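Long-range contacts in cell division control protein 45 cdc45 putative (Entamoeba histolytica, PDB 6CC2), which probably acts in DNA replication as the Cdc45 subunit of the Cdc45-MCM-GINS helicase, which unwinds the duplex at the replication fork: residues V80-C85 with I101-I106; L262-L267 with S309-S314. One frame throughout, in Å; residues are numbered along the deposited sequence.

Interaction 1. Residues V80-C85 with I101-I106; sequences VFFIDC and IFVYII
Val80 to Ile83 run beside Val103 to Ile106 as neighbouring parallel strands, and the pairing illustrates how one backbone ladder serves two different side-chain layers. Its hydrogen bonds alternate in direction: Val80 N gives to Phe102 O, Tyr104 N to Val80 O, Phe82 N to Tyr104 O and Ile106 N to Phe82 O. A fifth, from Asp84 N to Ile106 O, is nearly straight and spans 2.7 Å, so the ladder continues one step past the end of strand 77-83. Weaker CA-H...O contacts fill the spaces, as between Phe81 CA and Tyr104 O (3.2 Å).

The apolar contacts divide by face. On one side, the end of the Phe81 side chain turns back toward Tyr104: its CD2 and CE2 come within 3.7 Å of Tyr104 CB, while Tyr104 CD2 sits above the Phe81 ring, offset toward the rim. The two ring planes are inclined by 32°, an oblique pairing, and Ile106 CD1 touches Phe81 CD2 at 4.2 Å. On the other side, Val80 and Val103 point the same way with their CG2 methyls 3.8 Å apart. With CG beside the backbone N (chi1 -61°), the Phe82 ring extends to Val103 CG1 through CE2, and Ile105 CG1 lies near the ring plane by CD2, at 3.8 Å.

Strand 24-29 flanks 77-83, and helices 33-48 and 61-71 cover opposite faces, reaching Ile83 and Phe82 respectively. Strands 77-83 and 102-106 belong to a beta-alpha-beta unit through helix 91-95, at the centre of a parallel sheet consistent with the DHH-type fold that Cdc45 shares with RecJ.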
ATOM      1  N   VAL A  80     -24.200   3.093  -0.332  1.00 23.49           N
ATOM      2  CA  VAL A  80     -22.885   2.648  -0.788  1.00 26.45           C
ATOM      3  C   VAL A  80     -21.823   3.508  -0.120  1.00 26.01           C
ATOM      4  O   VAL A  80     -22.006   4.718   0.067  1.00 23.47           O
ATOM      5  CB  VAL A  80     -22.740   2.706  -2.325  1.00 26.52           C
ATOM      6  CG1 VAL A  80     -23.776   1.822  -2.960  1.00 23.01           C
ATOM      7  CG2 VAL A  80     -22.838   4.141  -2.828  1.00 30.44           C
ATOM      8  N   PHE A  81     -20.721   2.864   0.251  1.00 23.84           N
ATOM      9  CA  PHE A  81     -19.501   3.525   0.690  1.00 22.47           C
ATOM     10  C   PHE A  81     -18.419   3.238  -0.341  1.00 22.02           C
ATOM     11  O   PHE A  81     -18.244   2.085  -0.739  1.00 24.10           O
ATOM     12  CB  PHE A  81     -19.039   2.994   2.049  1.00 21.74           C
ATOM     13  CG  PHE A  81     -19.844   3.477   3.187  1.00 21.30           C
ATOM     14  CD1 PHE A  81     -21.045   2.862   3.520  1.00 24.65           C
ATOM     15  CD2 PHE A  81     -19.406   4.553   3.959  1.00 21.46           C
ATOM     16  CE1 PHE A  81     -21.782   3.301   4.604  1.00 25.44           C
ATOM     17  CE2 PHE A  81     -20.158   4.990   5.039  1.00 21.85           C
ATOM     18  CZ  PHE A  81     -21.344   4.373   5.347  1.00 25.39           C
ATOM     19  N   PHE A  82     -17.715   4.278  -0.770  1.00 18.36           N
ATOM     20  CA  PHE A  82     -16.528   4.156  -1.603  1.00 20.81           C
ATOM     21  C   PHE A  82     -15.328   4.421  -0.704  1.00 21.06           C
ATOM     22  O   PHE A  82     -15.230   5.497  -0.088  1.00 19.49           O
ATOM     23  CB  PHE A  82     -16.576   5.144  -2.764  1.00 21.19           C
ATOM     24  CG  PHE A  82     -17.757   4.948  -3.692  1.00 25.23           C
ATOM     25  CD1 PHE A  82     -18.216   3.678  -4.005  1.00 30.81           C
ATOM     26  CD2 PHE A  82     -18.404   6.034  -4.234  1.00 28.73           C
ATOM     27  CE1 PHE A  82     -19.295   3.495  -4.860  1.00 31.63           C
ATOM     28  CE2 PHE A  82     -19.484   5.860  -5.096  1.00 26.52           C
ATOM     29  CZ  PHE A  82     -19.931   4.581  -5.410  1.00 25.45           C
ATOM     30  N   ILE A  83     -14.440   3.429  -0.594  1.00 18.78           N
ATOM     31  CA  ILE A  83     -13.323   3.478   0.353  1.00 17.79           C
ATOM     32  C   ILE A  83     -12.002   3.620  -0.402  1.00 19.86           C
ATOM     33  O   ILE A  83     -11.616   2.736  -1.177  1.00 20.14           O
ATOM     34  CB  ILE A  83     -13.322   2.233   1.256  1.00 18.25           C
ATOM     35  CG1 ILE A  83     -14.625   2.175   2.060  1.00 21.64           C
ATOM     36  CG2 ILE A  83     -12.106   2.232   2.176  1.00 19.03           C
ATOM     37  CD1 ILE A  83     -14.785   0.914   2.898  1.00 27.72           C
ATOM     38  N   ASP A  84     -11.310   4.731  -0.123  1.00 19.73           N
ATOM     39  CA  ASP A  84      -9.981   5.081  -0.674  1.00 20.42           C
ATOM     40  C   ASP A  84     -10.020   5.232  -2.188  1.00 22.37           C
ATOM     41  O   ASP A  84      -9.019   5.089  -2.869  1.00 22.17           O
ATOM     42  CB  ASP A  84      -8.888   4.101  -0.236  1.00 20.85           C
ATOM     43  CG  ASP A  84      -7.602   4.824   0.238  1.00 28.93           C
ATOM     44  OD1 ASP A  84      -7.600   6.075   0.314  1.00 26.97           O
ATOM     45  OD2 ASP A  84      -6.593   4.143   0.549  1.00 30.16           O
ATOM     46  N   CYS A  85     -11.192   5.559  -2.724  1.00 19.78           N
ATOM     47  CA  CYS A  85     -11.352   5.932  -4.116  1.00 21.78           C
ATOM     48  C   CYS A  85     -12.578   6.832  -4.228  1.00 21.41           C
ATOM     49  O   CYS A  85     -13.339   6.988  -3.268  1.00 21.95           O
ATOM     50  CB  CYS A  85     -11.505   4.705  -5.016  1.00 22.43           C
ATOM     51  SG  CYS A  85     -12.949   3.667  -4.646  1.00 22.22           S
ATOM     52  N   ILE A 101     -29.989   6.700  -3.981  1.00 44.04           N
ATOM     53  CA  ILE A 101     -29.236   5.935  -2.993  1.00 46.65           C
ATOM     54  C   ILE A 101     -28.461   6.915  -2.123  1.00 36.22           C
ATOM     55  O   ILE A 101     -28.255   8.079  -2.479  1.00 37.39           O
ATOM     56  CB  ILE A 101     -28.294   4.925  -3.688  1.00 60.87           C
ATOM     57  CG1 ILE A 101     -29.111   3.837  -4.399  1.00 69.13           C
ATOM     58  CG2 ILE A 101     -27.311   4.293  -2.707  1.00 68.84           C
ATOM     59  CD1 ILE A 101     -29.844   2.898  -3.460  1.00 76.10           C
ATOM     60  N   PHE A 102     -28.026   6.436  -0.962  1.00 29.54           N
ATOM     61  CA  PHE A 102     -27.130   7.205  -0.101  1.00 28.75           C
ATOM     62  C   PHE A 102     -25.693   6.849  -0.457  1.00 30.00           C
ATOM     63  O   PHE A 102     -25.300   5.681  -0.377  1.00 30.36           O
ATOM     64  CB  PHE A 102     -27.449   6.932   1.371  1.00 28.53           C
ATOM     65  CG  PHE A 102     -28.763   7.511   1.807  1.00 31.20           C
ATOM     66  CD1 PHE A 102     -29.950   6.856   1.525  1.00 34.97           C
ATOM     67  CD2 PHE A 102     -28.810   8.721   2.481  1.00 31.23           C
ATOM     68  CE1 PHE A 102     -31.178   7.405   1.907  1.00 38.72           C
ATOM     69  CE2 PHE A 102     -30.015   9.270   2.866  1.00 35.58           C
ATOM     70  CZ  PHE A 102     -31.206   8.616   2.581  1.00 39.35           C
ATOM     71  N   VAL A 103     -24.926   7.851  -0.881  1.00 27.45           N
ATOM     72  CA  VAL A 103     -23.573   7.671  -1.379  1.00 27.37           C
ATOM     73  C   VAL A 103     -22.621   8.363  -0.418  1.00 26.25           C
ATOM     74  O   VAL A 103     -22.695   9.583  -0.234  1.00 27.30           O
ATOM     75  CB  VAL A 103     -23.409   8.220  -2.807  1.00 30.22           C
ATOM     76  CG1 VAL A 103     -21.946   8.128  -3.237  1.00 29.89           C
ATOM     77  CG2 VAL A 103     -24.324   7.469  -3.770  1.00 35.62           C
ATOM     78  N   TYR A 104     -21.723   7.581   0.185  1.00 22.56           N
ATOM     79  CA  TYR A 104     -20.713   8.103   1.092  1.00 21.56           C
ATOM     80  C   TYR A 104     -19.338   7.740   0.574  1.00 19.55           C
ATOM     81  O   TYR A 104     -19.127   6.659   0.004  1.00 21.78           O
ATOM     82  CB  TYR A 104     -20.907   7.572   2.521  1.00 23.27           C
ATOM     83  CG  TYR A 104     -22.211   8.030   3.125  1.00 22.66           C
ATOM     84  CD1 TYR A 104     -22.389   9.361   3.483  1.00 24.38           C
ATOM     85  CD2 TYR A 104     -23.260   7.151   3.328  1.00 25.76           C
ATOM     86  CE1 TYR A 104     -23.595   9.808   4.024  1.00 28.39           C
ATOM     87  CE2 TYR A 104     -24.458   7.586   3.869  1.00 27.16           C
ATOM     88  CZ  TYR A 104     -24.620   8.907   4.213  1.00 30.55           C
ATOM     89  OH  TYR A 104     -25.811   9.353   4.742  1.00 32.44           O
ATOM     90  N   ILE A 105     -18.391   8.642   0.788  1.00 19.96           N
ATOM     91  CA  ILE A 105     -17.023   8.459   0.331  1.00 20.48           C
ATOM     92  C   ILE A 105     -16.074   8.693   1.500  1.00 19.05           C
ATOM     93  O   ILE A 105     -16.126   9.739   2.156  1.00 19.55           O
ATOM     94  CB  ILE A 105     -16.693   9.403  -0.841  1.00 20.88           C
ATOM     95  CG1 ILE A 105     -17.598   9.086  -2.032  1.00 23.45           C
ATOM     96  CG2 ILE A 105     -15.215   9.276  -1.215  1.00 18.64           C
ATOM     97  CD1 ILE A 105     -17.427  10.054  -3.197  1.00 25.27           C
ATOM     98  N   ILE A 106     -15.203   7.714   1.756  1.00 18.28           N
ATOM     99  CA  ILE A 106     -14.129   7.838   2.732  1.00 19.85           C
ATOM    100  C   ILE A 106     -12.837   7.605   1.945  1.00 17.75           C
ATOM    101  O   ILE A 106     -12.485   6.466   1.644  1.00 20.44           O
ATOM    102  CB  ILE A 106     -14.255   6.849   3.882  1.00 20.32           C
ATOM    103  CG1 ILE A 106     -15.593   6.981   4.585  1.00 22.46           C
ATOM    104  CG2 ILE A 106     -13.125   7.080   4.916  1.00 22.09           C
ATOM    105  CD1 ILE A 106     -15.831   5.923   5.670  1.00 24.64           C
TER

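Interaction 2. Residues L262-L267 with S309-S314; sequences LRHWTL and SYKTMS. With EDO (1,2-ethanediol), chain K.
Tyr310 leans on Leu262 and Arg263 where two loops meet, each leading into a helix through an N-cap: Thr266 OG1 caps Asp269 N of helix 267-273, and Ser314 OG caps Met317 N of helix 315-331. It is a worked example of one aromatic residue packing along its length. The Tyr310 backbone joins the loops first, its N giving a nearly straight hydrogen bond to Trp265 O (2.9 Å, 175°).

From there the side chain sets out with CG anti to the backbone N (chi1 -173°). CB lies 3.3 Å from Leu262 O, whose hydrogen bond comes from Trp265 N. Leu262 CG stands almost exactly over the ring centre, 3.8 Å away and 4° off the normal, a CH-pi contact. Its two methyls spread over the same face: CD1 nears Tyr310 CD1, and CD2 nears Tyr310 CZ. At the ring's edge, close to its plane, Leu267 CB meets Tyr310 CD1, whereas Tyr310 CD2 comes 4.0 Å from Arg263 CA. Tyr310 OH lies beside C2 of a 1,2-ethanediol (3.7 Å), probably from the crystallisation liquor, whose O2 accepts a hydrogen bond from Arg263 NH1.

The polar flank is hydrated. One water donates to Arg263 O and Trp265 O while accepting from Ser309 OG. The extended Lys311 chain passes Arg263 O to bond Ser351 OG through NZ, and the guanidinium leads away from 309-314, into salt bridges with Asp256 and Asp356 and a hydrogen bond to Ser351 O. A second water, in the plane of the His264 ring, lies 2.8 Å from His264 ND1 and accepts from Lys311 NZ at 3.1 Å.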
ATOM      1  N   LEU A 262      12.288  -7.223  10.426  1.00 18.62           N
ATOM      2  CA  LEU A 262      13.506  -7.646  11.111  1.00 18.48           C
ATOM      3  C   LEU A 262      13.253  -8.776  12.113  1.00 16.67           C
ATOM      4  O   LEU A 262      13.956  -9.783  12.109  1.00 16.38           O
ATOM      5  CB  LEU A 262      14.130  -6.438  11.802  1.00 18.29           C
ATOM      6  CG  LEU A 262      15.409  -6.665  12.633  1.00 21.16           C
ATOM      7  CD1 LEU A 262      16.524  -7.177  11.744  1.00 20.76           C
ATOM      8  CD2 LEU A 262      15.831  -5.404  13.370  1.00 24.17           C
ATOM      9  N   ARG A 263      12.284  -8.611  13.013  1.00 16.64           N
ATOM     10  CA  ARG A 263      12.045  -9.617  14.031  1.00 18.61           C
ATOM     11  C   ARG A 263      11.622 -10.951  13.443  1.00 19.21           C
ATOM     12  O   ARG A 263      11.759 -11.977  14.102  1.00 19.60           O
ATOM     13  CB  ARG A 263      10.998  -9.114  15.027  1.00 21.12           C
ATOM     14  CG  ARG A 263      11.521  -8.085  16.013  1.00 20.22           C
ATOM     15  CD  ARG A 263      10.415  -7.601  16.974  1.00 21.71           C
ATOM     16  NE  ARG A 263       9.372  -6.913  16.208  1.00 21.06           N
ATOM     17  CZ  ARG A 263       9.465  -5.656  15.794  1.00 22.68           C
ATOM     18  NH1 ARG A 263      10.519  -4.910  16.098  1.00 24.32           N
ATOM     19  NH2 ARG A 263       8.486  -5.135  15.075  1.00 22.45           N
ATOM     20  N   HIS A 264      11.137 -10.961  12.205  1.00 17.21           N
ATOM     21  CA  HIS A 264      10.626 -12.165  11.553  1.00 18.15           C
ATOM     22  C   HIS A 264      11.543 -12.625  10.428  1.00 20.91           C
ATOM     23  O   HIS A 264      11.150 -13.431   9.570  1.00 21.20           O
ATOM     24  CB  HIS A 264       9.209 -11.871  11.067  1.00 19.68           C
ATOM     25  CG  HIS A 264       8.403 -11.179  12.114  1.00 20.30           C
ATOM     26  ND1 HIS A 264       7.974 -11.819  13.260  1.00 20.40           N
ATOM     27  CD2 HIS A 264       8.033  -9.884  12.247  1.00 19.12           C
ATOM     28  CE1 HIS A 264       7.349 -10.942  14.033  1.00 20.98           C
ATOM     29  NE2 HIS A 264       7.400  -9.762  13.453  1.00 20.72           N
ATOM     30  N   TRP A 265      12.772 -12.150  10.435  1.00 19.89           N
ATOM     31  CA  TRP A 265      13.717 -12.413   9.354  1.00 19.09           C
ATOM     32  C   TRP A 265      15.092 -12.573   9.986  1.00 18.65           C
ATOM     33  O   TRP A 265      15.218 -13.150  11.081  1.00 18.33           O
ATOM     34  CB  TRP A 265      13.673 -11.272   8.345  1.00 19.12           C
ATOM     35  CG  TRP A 265      14.061 -11.594   6.953  1.00 18.91           C
ATOM     36  CD1 TRP A 265      14.627 -12.728   6.489  1.00 18.38           C
ATOM     37  CD2 TRP A 265      13.845 -10.749   5.806  1.00 16.99           C
ATOM     38  NE1 TRP A 265      14.803 -12.650   5.118  1.00 18.79           N
ATOM     39  CE2 TRP A 265      14.341 -11.435   4.685  1.00 18.97           C
ATOM     40  CE3 TRP A 265      13.296  -9.482   5.637  1.00 17.91           C
ATOM     41  CZ2 TRP A 265      14.292 -10.900   3.404  1.00 20.42           C
ATOM     42  CZ3 TRP A 265      13.255  -8.955   4.367  1.00 22.21           C
ATOM     43  CH2 TRP A 265      13.744  -9.665   3.269  1.00 20.80           C
ATOM     44  N   THR A 266      16.124 -12.100   9.283  1.00 17.99           N
ATOM     45  CA  THR A 266      17.500 -12.067   9.768  1.00 18.63           C
ATOM     46  C   THR A 266      18.011 -10.639   9.644  1.00 20.10           C
ATOM     47  O   THR A 266      17.543  -9.875   8.800  1.00 18.07           O
ATOM     48  CB  THR A 266      18.442 -12.985   8.994  1.00 19.10           C
ATOM     49  OG1 THR A 266      18.648 -12.471   7.660  1.00 21.68           O
ATOM     50  CG2 THR A 266      17.904 -14.422   8.902  1.00 20.74           C
ATOM     51  N   LEU A 267      18.996 -10.280  10.474  1.00 20.31           N
ATOM     52  CA  LEU A 267      19.591  -8.950  10.353  1.00 20.78           C
ATOM     53  C   LEU A 267      20.143  -8.737   8.954  1.00 21.46           C
ATOM     54  O   LEU A 267      19.916  -7.695   8.331  1.00 18.71           O
ATOM     55  CB  LEU A 267      20.691  -8.778  11.390  1.00 23.56           C
ATOM     56  CG  LEU A 267      21.572  -7.535  11.202  1.00 28.91           C
ATOM     57  CD1 LEU A 267      20.746  -6.268  11.233  1.00 34.58           C
ATOM     58  CD2 LEU A 267      22.683  -7.505  12.266  1.00 33.08           C
ATOM     59  N   SER A 309      18.288 -16.410  12.324  1.00 26.38           N
ATOM     60  CA  SER A 309      17.063 -15.711  12.698  1.00 25.24           C
ATOM     61  C   SER A 309      17.363 -14.638  13.745  1.00 23.45           C
ATOM     62  O   SER A 309      18.103 -14.873  14.701  1.00 22.47           O
ATOM     63  CB  SER A 309      16.050 -16.721  13.246  1.00 32.08           C
ATOM     64  OG  SER A 309      15.110 -16.091  14.091  1.00 46.79           O
ATOM     65  N   TYR A 310      16.814 -13.442  13.532  1.00 20.69           N
ATOM     66  CA  TYR A 310      17.037 -12.348  14.471  1.00 21.01           C
ATOM     67  C   TYR A 310      16.573 -12.715  15.869  1.00 22.83           C
ATOM     68  O   TYR A 310      17.182 -12.294  16.867  1.00 23.54           O
ATOM     69  CB  TYR A 310      16.322 -11.105  13.965  1.00 21.14           C
ATOM     70  CG  TYR A 310      16.619  -9.848  14.764  1.00 21.95           C
ATOM     71  CD1 TYR A 310      17.802  -9.152  14.567  1.00 24.59           C
ATOM     72  CD2 TYR A 310      15.724  -9.364  15.689  1.00 22.04           C
ATOM     73  CE1 TYR A 310      18.069  -8.005  15.273  1.00 23.84           C
ATOM     74  CE2 TYR A 310      15.980  -8.211  16.398  1.00 24.68           C
ATOM     75  CZ  TYR A 310      17.168  -7.549  16.190  1.00 26.45           C
ATOM     76  OH  TYR A 310      17.440  -6.401  16.906  1.00 33.01           O
ATOM     77  N   LYS A 311      15.517 -13.528  15.976  1.00 23.13           N
ATOM     78  CA  LYS A 311      15.030 -13.902  17.300  1.00 26.38           C
ATOM     79  C   LYS A 311      16.043 -14.742  18.072  1.00 29.05           C
ATOM     80  O   LYS A 311      16.046 -14.714  19.304  1.00 32.05           O
ATOM     81  CB  LYS A 311      13.704 -14.645  17.189  1.00 29.09           C
ATOM     82  CG  LYS A 311      12.542 -13.701  16.898  1.00 30.53           C
ATOM     83  CD  LYS A 311      11.196 -14.414  16.844  1.00 37.76           C
ATOM     84  CE  LYS A 311      10.073 -13.402  16.595  1.00 36.39           C
ATOM     85  NZ  LYS A 311       8.735 -14.054  16.533  1.00 39.92           N
ATOM     86  N   THR A 312      16.905 -15.489  17.383  1.00 27.09           N
ATOM     87  CA  THR A 312      17.900 -16.291  18.080  1.00 28.36           C
ATOM     88  C   THR A 312      19.289 -15.657  18.086  1.00 26.30           C
ATOM     89  O   THR A 312      20.162 -16.137  18.806  1.00 28.51           O
ATOM     90  CB  THR A 312      17.979 -17.699  17.475  1.00 31.60           C
ATOM     91  OG1 THR A 312      18.357 -17.625  16.101  1.00 31.01           O
ATOM     92  CG2 THR A 312      16.629 -18.403  17.593  1.00 32.33           C
HETATM   93  N   MSE A 313      19.499 -14.590  17.323  1.00 23.33           N
HETATM   94  CA  MSE A 313      20.768 -13.847  17.381  1.00 22.32           C
HETATM   95  C   MSE A 313      20.946 -13.334  18.804  1.00 23.22           C
HETATM   96  O   MSE A 313      20.000 -12.914  19.452  1.00 24.42           O
HETATM   97  CB  MSE A 313      20.786 -12.713  16.366  1.00 21.89           C
HETATM   98  CG  MSE A 313      22.187 -12.201  16.131  1.00 24.23           C
HETATM   99 SE   MSE A 313      22.314 -10.859  14.777  1.00 31.43          SE
HETATM  100  CE  MSE A 313      21.505  -9.352  15.720  1.00 29.57           C
ATOM    101  N   SER A 314      22.164 -13.411  19.331  1.00 22.98           N
ATOM    102  CA  SER A 314      22.373 -13.060  20.723  1.00 24.55           C
ATOM    103  C   SER A 314      22.036 -11.591  20.961  1.00 24.17           C
ATOM    104  O   SER A 314      22.187 -10.749  20.071  1.00 23.35           O
ATOM    105  CB  SER A 314      23.821 -13.322  21.125  1.00 26.17           C
ATOM    106  OG  SER A 314      24.660 -12.321  20.617  1.00 29.09           O
TER
HETATM  107  C1  EDO K 610      14.754  -3.676  16.923  1.00 72.95           C
HETATM  108  O1  EDO K 610      15.199  -3.447  18.265  1.00 75.82           O
HETATM  109  C2  EDO K 610      13.995  -4.998  16.862  1.00 70.22           C
HETATM  110  O2  EDO K 610      12.933  -4.992  17.823  1.00 67.99           O
HETATM  111  O   HOH W   1      13.558 -13.867  13.306  1.00 27.70           O
HETATM  112  O   HOH W   2       8.475 -14.567  13.512  1.00 37.33           O

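In the fold
The two contacts lie on opposite sides of the chain's centre, about 42 Å between centres and about 23 Å between nearest atoms, and share no helix or strand. Interaction 1 is core: ten of its twelve touching residues are buried, and repeated backbone bonds hold two strands of the parallel sheet. Interaction 2 is only partly buried and joins two largely non-regular segments that lead into helices 267-273 and 315-331, where one direct backbone bond crosses the segments and two waters bridge further polar atoms. Aromatic packing recurs in both, yet two rings pair obliquely within the sheet, whereas between the loops a ring receives an aliphatic side chain over its centre.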